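Local structure of putative glycosyl hydrolase (Bacteroides thetaiotaomicron VPI-5482, 3K11) at residues M214-K219 and L279-E284; E228-F233 and Y286-K291. The protein is a putative family 88 glycoside hydrolase of unconfirmed function, probably hydrolysing a carbohydrate. One frame throughout, in Å; residues are numbered along the deposited sequence. Where two conformers were deposited one is given.

Contact 1 (M214-K219 and L279-E284)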
loop_
_atom_site.group_PDB
_atom_site.type_symbol
_atom_site.label_atom_id
_atom_site.label_comp_id
_atom_site.label_asym_id
_atom_site.label_seq_id
_atom_site.Cartn_x
_atom_site.Cartn_y
_atom_site.Cartn_z
HETATM N N MSE A 214 -34.436 18.955 -9.920
HETATM C CA MSE A 214 -35.649 19.107 -10.730
HETATM C C MSE A 214 -36.854 18.515 -10.029
HETATM O O MSE A 214 -37.978 18.986 -10.266
HETATM C CB MSE A 214 -35.577 18.454 -12.105
HETATM C CG MSE A 214 -35.091 19.243 -13.219
HETATM SE SE MSE A 214 -35.747 21.002 -13.517
HETATM C CE MSE A 214 -37.067 20.820 -14.778
ATOM N N SER A 215 -36.658 17.503 -9.169
ATOM C CA SER A 215 -37.788 16.983 -8.396
ATOM C C SER A 215 -38.380 18.054 -7.491
ATOM O O SER A 215 -39.548 17.980 -7.149
ATOM C CB SER A 215 -37.403 15.743 -7.567
ATOM O OG SER A 215 -36.787 16.097 -6.349
ATOM N N ARG A 216 -37.576 19.040 -7.099
ATOM C CA ARG A 216 -38.004 20.155 -6.260
ATOM C C ARG A 216 -38.597 21.295 -7.083
ATOM O O ARG A 216 -39.432 22.078 -6.594
ATOM C CB ARG A 216 -36.815 20.726 -5.464
ATOM C CG ARG A 216 -36.089 19.744 -4.565
ATOM C CD ARG A 216 -34.901 20.393 -3.883
ATOM N NE ARG A 216 -35.359 21.480 -3.024
ATOM C CZ ARG A 216 -34.790 22.692 -2.898
ATOM N NH1 ARG A 216 -33.689 23.075 -3.578
ATOM N NH2 ARG A 216 -35.351 23.559 -2.067
ATOM N N TYR A 217 -38.184 21.377 -8.341
ATOM C CA TYR A 217 -38.530 22.514 -9.218
ATOM C C TYR A 217 -39.783 22.289 -10.023
ATOM O O TYR A 217 -40.542 23.235 -10.271
ATOM C CB TYR A 217 -37.372 22.762 -10.170
ATOM C CG TYR A 217 -37.445 24.018 -11.005
ATOM C CD1 TYR A 217 -36.989 25.232 -10.513
ATOM C CD2 TYR A 217 -37.873 23.966 -12.307
ATOM C CE1 TYR A 217 -37.009 26.360 -11.270
ATOM C CE2 TYR A 217 -37.893 25.071 -13.081
ATOM C CZ TYR A 217 -37.495 26.289 -12.559
ATOM O OH TYR A 217 -37.502 27.411 -13.369
ATOM N N ASP A 218 -39.997 21.054 -10.448
ATOM C CA ASP A 218 -41.192 20.684 -11.179
ATOM C C ASP A 218 -42.098 19.855 -10.232
ATOM O O ASP A 218 -41.929 18.660 -10.071
ATOM C CB ASP A 218 -40.785 19.946 -12.456
ATOM C CG ASP A 218 -41.957 19.531 -13.303
ATOM O OD1 ASP A 218 -43.095 19.663 -12.836
ATOM O OD2 ASP A 218 -41.709 19.063 -14.436
ATOM N N LYS A 219 -43.054 20.533 -9.616
ATOM C CA LYS A 219 -44.002 19.947 -8.654
ATOM C C LYS A 219 -44.692 18.677 -9.189
ATOM O O LYS A 219 -44.778 17.624 -8.505
ATOM C CB LYS A 219 -45.067 21.010 -8.325
ATOM N N LEU A 279 -28.721 12.966 -1.069
ATOM C CA LEU A 279 -29.207 12.868 0.298
ATOM C C LEU A 279 -29.752 14.204 0.881
ATOM O O LEU A 279 -30.594 14.215 1.806
ATOM C CB LEU A 279 -28.160 12.195 1.188
ATOM C CG LEU A 279 -27.917 10.724 0.946
ATOM C CD1 LEU A 279 -26.640 10.333 1.613
ATOM C CD2 LEU A 279 -29.106 9.835 1.390
ATOM N N ASP A 280 -29.306 15.336 0.320
ATOM C CA ASP A 280 -29.900 16.623 0.667
ATOM C C ASP A 280 -31.336 16.719 0.196
ATOM O O ASP A 280 -32.114 17.479 0.743
ATOM C CB ASP A 280 -29.116 17.763 0.008
ATOM C CG ASP A 280 -27.800 18.089 0.727
ATOM O OD1 ASP A 280 -27.580 17.660 1.896
ATOM O OD2 ASP A 280 -26.981 18.841 0.107
ATOM N N VAL A 281 -31.698 15.981 -0.847
ATOM C CA VAL A 281 -33.042 16.119 -1.463
ATOM C C VAL A 281 -34.014 15.020 -1.023
ATOM O O VAL A 281 -35.199 15.269 -0.794
ATOM C CB VAL A 281 -32.911 16.116 -2.988
ATOM C CG1 VAL A 281 -34.255 16.124 -3.654
ATOM C CG2 VAL A 281 -32.086 17.338 -3.486
ATOM N N LEU A 282 -33.537 13.783 -0.916
ATOM C CA LEU A 282 -34.428 12.675 -0.608
ATOM C C LEU A 282 -35.132 12.866 0.721
ATOM O O LEU A 282 -34.478 13.152 1.715
ATOM C CB LEU A 282 -33.683 11.331 -0.483
ATOM C CG LEU A 282 -33.050 10.747 -1.745
ATOM C CD1 LEU A 282 -32.390 9.407 -1.421
ATOM C CD2 LEU A 282 -34.110 10.630 -2.922
ATOM N N PRO A 283 -36.441 12.616 0.748
ATOM C CA PRO A 283 -37.171 12.519 2.014
ATOM C C PRO A 283 -36.494 11.523 2.909
ATOM O O PRO A 283 -35.953 10.546 2.418
ATOM C CB PRO A 283 -38.542 12.008 1.583
ATOM C CG PRO A 283 -38.702 12.506 0.188
ATOM C CD PRO A 283 -37.329 12.463 -0.422
ATOM N N GLU A 284 -36.555 11.722 4.223
ATOM C CA GLU A 284 -35.845 10.820 5.107
ATOM C C GLU A 284 -36.458 9.435 5.152
ATOM O O GLU A 284 -35.764 8.499 5.481
ATOM C CB GLU A 284 -35.764 11.393 6.503
ATOM C CG GLU A 284 -34.980 12.692 6.485
ATOM C CD GLU A 284 -34.128 12.886 7.711
ATOM O OE1 GLU A 284 -34.566 12.488 8.815
ATOM O OE2 GLU A 284 -33.021 13.453 7.560
#
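V281 sets its two methyl groups against S215 and R216, and these two pairs make up the whole contact between 214-219 and 279-284. CG1 of V281 lies 3.7 Å from S215 OG and 4.2 Å from R216 CG. The other methyl carbon, V281 CG2, touches R216 further along its chain, 4.2 Å from CD. V281 thus meets the aliphatic base of the arginine, the two side chains crossing obliquely, and no hydrogen bond joins the segments, which bury 94 Å² in all.

The polar ends of S215 and R216 are engaged within helix 202-217. With chi1 at 83°, S215 OG sits between its backbone N and carbonyl carbon, where it hydrogen-bonds the carbonyl O of A212, one turn back, while lying against V281 CG1; the serine side chain also touches Y225 and L226 of helix 222-240. The R216 chain bends at chi3 (62°), beyond the carbons that touch V281, and its NH1 hydrogen-bonds Q213 OE1. M214, a selenomethionine, and Y217 pack on helices 148-160 and 167-180, and Y217 OH hydrogen-bonds D167 and R158. On the other segment, D280 OD1 accepts a hydrogen bond from H338 NE2.

The backbones stay well apart, R216 CA and V281 CA being 8.0 Å from each other. The contact lies near the C-terminal ends of helices 202-217 and 265-281, with V281 joining them, in the (alpha/alpha)6 toroid of six helical hairpins characteristic of family 88 glycoside hydrolases.

Contact 2 (E228-F233 and Y286-K291); sequences EAVKQF and YPQRPK
V230 faces Y286 and Q288 with one methyl group for each, joining helix 222-240 to the turn that leads into helix 289-304 in the (alpha/alpha)6 toroid of this family 88 protein. V230 CG2 lies 3.8 Å from Y286 CE2, an approach oblique to the ring, and the two side chains run past each other in opposite directions. Y286 CG is anti to the backbone N (chi1 -166°), which carries the ring from the turn toward helix 222-240, where it also touches L226 and A227. P287 CD lies over one face of the ring near its rim, 3.4 Å above the plane.

Q288 meets the valine at about a right angle. Its CB and CG both lie against V230 CG1; beyond them the chain bends at chi2 (57°), and the amide makes no contact with V230. Y286 to R289 form a type I beta turn, closed by R289 N to Y286 O at 3.0 Å, which brings both side chains to the same valine.

On another side of helix 222-240, Q232 NE2 donates to E228 OE2 at 2.9 Å (N-H...O 160°), meeting it on the anti side but tilted out of the carboxylate plane, and E228 also forms a salt bridge with R183. Q232 is further held by G187 and F189. Across the contact, the shortest approach is V230 CG1 to Q288 CB, 3.5 Å.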
loop_
_atom_site.group_PDB
_atom_site.type_symbol
_atom_site.label_atom_id
_atom_site.label_comp_id
_atom_site.label_asym_id
_atom_site.label_seq_id
_atom_site.Cartn_x
_atom_site.Cartn_y
_atom_site.Cartn_z
ATOM N N GLU A 228 -35.885 8.624 -10.616
ATOM C CA GLU A 228 -34.821 8.565 -11.641
ATOM C C GLU A 228 -33.471 8.888 -11.047
ATOM O O GLU A 228 -32.484 8.216 -11.362
ATOM C CB GLU A 228 -35.141 9.497 -12.795
ATOM C CG GLU A 228 -34.145 9.431 -13.974
ATOM C CD GLU A 228 -34.116 8.080 -14.669
ATOM O OE1 GLU A 228 -35.042 7.249 -14.463
ATOM O OE2 GLU A 228 -33.168 7.862 -15.445
ATOM N N ALA A 229 -33.414 9.872 -10.152
ATOM C CA ALA A 229 -32.140 10.186 -9.467
ATOM C C ALA A 229 -31.576 8.984 -8.713
ATOM O O ALA A 229 -30.381 8.636 -8.823
ATOM C CB ALA A 229 -32.332 11.397 -8.547
ATOM N N VAL A 230 -32.444 8.310 -7.962
ATOM C CA VAL A 230 -32.048 7.088 -7.245
ATOM C C VAL A 230 -31.633 5.935 -8.185
ATOM O O VAL A 230 -30.639 5.236 -7.955
ATOM C CB VAL A 230 -33.152 6.652 -6.257
ATOM C CG1 VAL A 230 -32.868 5.264 -5.645
ATOM C CG2 VAL A 230 -33.249 7.715 -5.112
ATOM N N LYS A 231 -32.408 5.738 -9.231
ATOM C CA LYS A 231 -32.129 4.694 -10.207
ATOM C C LYS A 231 -30.764 4.897 -10.825
ATOM O O LYS A 231 -29.974 3.972 -10.946
ATOM C CB LYS A 231 -33.204 4.757 -11.301
ATOM C CG LYS A 231 -33.087 3.649 -12.351
ATOM C CD LYS A 231 -34.103 3.792 -13.492
ATOM C CE LYS A 231 -33.825 2.705 -14.622
ATOM N NZ LYS A 231 -34.338 3.129 -15.932
ATOM N N GLN A 232 -30.467 6.124 -11.249
ATOM C CA GLN A 232 -29.116 6.422 -11.742
ATOM C C GLN A 232 -28.084 6.101 -10.699
ATOM O O GLN A 232 -27.079 5.425 -10.959
ATOM C CB GLN A 232 -28.997 7.920 -12.069
ATOM C CG GLN A 232 -29.808 8.343 -13.290
ATOM C CD GLN A 232 -29.314 7.785 -14.603
ATOM O OE1 GLN A 232 -28.144 7.508 -14.762
ATOM N NE2 GLN A 232 -30.231 7.656 -15.565
ATOM N N PHE A 233 -28.301 6.612 -9.506
ATOM C CA PHE A 233 -27.271 6.396 -8.464
ATOM C C PHE A 233 -26.951 4.924 -8.325
ATOM O O PHE A 233 -25.796 4.526 -8.316
ATOM C CB PHE A 233 -27.723 6.965 -7.126
ATOM C CG PHE A 233 -26.636 6.961 -6.073
ATOM C CD1 PHE A 233 -26.400 5.831 -5.269
ATOM C CD2 PHE A 233 -25.858 8.075 -5.862
ATOM C CE1 PHE A 233 -25.389 5.825 -4.332
ATOM C CE2 PHE A 233 -24.784 8.043 -4.886
ATOM C CZ PHE A 233 -24.568 6.939 -4.158
ATOM N N TYR A 286 -37.664 8.020 2.288
ATOM C CA TYR A 286 -37.706 7.566 0.918
ATOM C C TYR A 286 -37.343 6.084 0.921
ATOM O O TYR A 286 -36.355 5.692 1.569
ATOM C CB TYR A 286 -36.803 8.393 0.019
ATOM C CG TYR A 286 -37.115 8.132 -1.433
ATOM C CD1 TYR A 286 -38.177 8.745 -2.028
ATOM C CD2 TYR A 286 -36.351 7.254 -2.188
ATOM C CE1 TYR A 286 -38.528 8.494 -3.348
ATOM C CE2 TYR A 286 -36.673 7.000 -3.541
ATOM C CZ TYR A 286 -37.771 7.617 -4.105
ATOM O OH TYR A 286 -38.173 7.404 -5.415
ATOM N N PRO A 287 -38.111 5.256 0.180
ATOM C CA PRO A 287 -37.891 3.809 0.349
ATOM C C PRO A 287 -36.535 3.300 -0.069
ATOM O O PRO A 287 -36.067 2.333 0.521
ATOM C CB PRO A 287 -39.040 3.179 -0.474
ATOM C CG PRO A 287 -39.537 4.204 -1.326
ATOM C CD PRO A 287 -39.262 5.527 -0.701
ATOM N N GLN A 288 -35.895 3.918 -1.070
ATOM C CA GLN A 288 -34.512 3.499 -1.402
ATOM C C GLN A 288 -33.387 4.291 -0.670
ATOM O O GLN A 288 -32.202 4.075 -0.931
ATOM C CB GLN A 288 -34.301 3.595 -2.922
ATOM C CG GLN A 288 -34.920 2.426 -3.723
ATOM C CD GLN A 288 -36.410 2.261 -3.496
ATOM O OE1 GLN A 288 -37.223 3.067 -3.958
ATOM N NE2 GLN A 288 -36.779 1.183 -2.774
ATOM N N ARG A 289 -33.738 5.201 0.231
ATOM C CA ARG A 289 -32.714 5.965 0.926
ATOM C C ARG A 289 -31.708 5.091 1.648
ATOM O O ARG A 289 -30.529 5.407 1.648
ATOM C CB ARG A 289 -33.326 6.982 1.869
ATOM C CG ARG A 289 -32.294 7.939 2.565
ATOM C CD ARG A 289 -33.023 8.898 3.432
ATOM N NE ARG A 289 -32.200 9.925 4.064
ATOM C CZ ARG A 289 -31.543 9.764 5.206
ATOM N NH1 ARG A 289 -31.476 8.595 5.803
ATOM N NH2 ARG A 289 -30.884 10.770 5.720
ATOM N N PRO A 290 -32.148 4.006 2.311
ATOM C CA PRO A 290 -31.154 3.161 2.996
ATOM C C PRO A 290 -29.995 2.631 2.141
ATOM O O PRO A 290 -28.847 2.567 2.594
ATOM C CB PRO A 290 -32.029 2.055 3.601
ATOM C CG PRO A 290 -33.282 2.773 3.900
ATOM C CD PRO A 290 -33.515 3.579 2.647
ATOM N N LYS A 291 -30.301 2.250 0.908
ATOM C CA LYS A 291 -29.299 1.753 -0.028
ATOM C C LYS A 291 -28.328 2.839 -0.447
ATOM O O LYS A 291 -27.135 2.583 -0.644
ATOM C CB LYS A 291 -29.976 1.177 -1.273
ATOM C CG LYS A 291 -30.571 -0.193 -1.051
ATOM C CD LYS A 291 -30.983 -0.826 -2.355
ATOM C CE LYS A 291 -31.548 -2.205 -2.109
ATOM N NZ LYS A 291 -32.075 -2.747 -3.409
#

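How the contacts relate
Contacts 1 and 2 lie with their centres about 12 Å apart on the same side of the chain's centre, and their segments alternate along the sequence. Each joins a member of the consecutive helices 202-217 and 222-240 to the chain at one end of the connection between helices 265-281 and 289-304. They touch directly: L282 CD2 packs 3.7 Å from V230 CG2, the methyl that also meets Y286, and L279 CD2 lies 3.9 Å from R289 CG. A bound 1,2-ethanediol, probably from the crystallisation liquor, is about 6 Å from the side chain of V281 in contact 1.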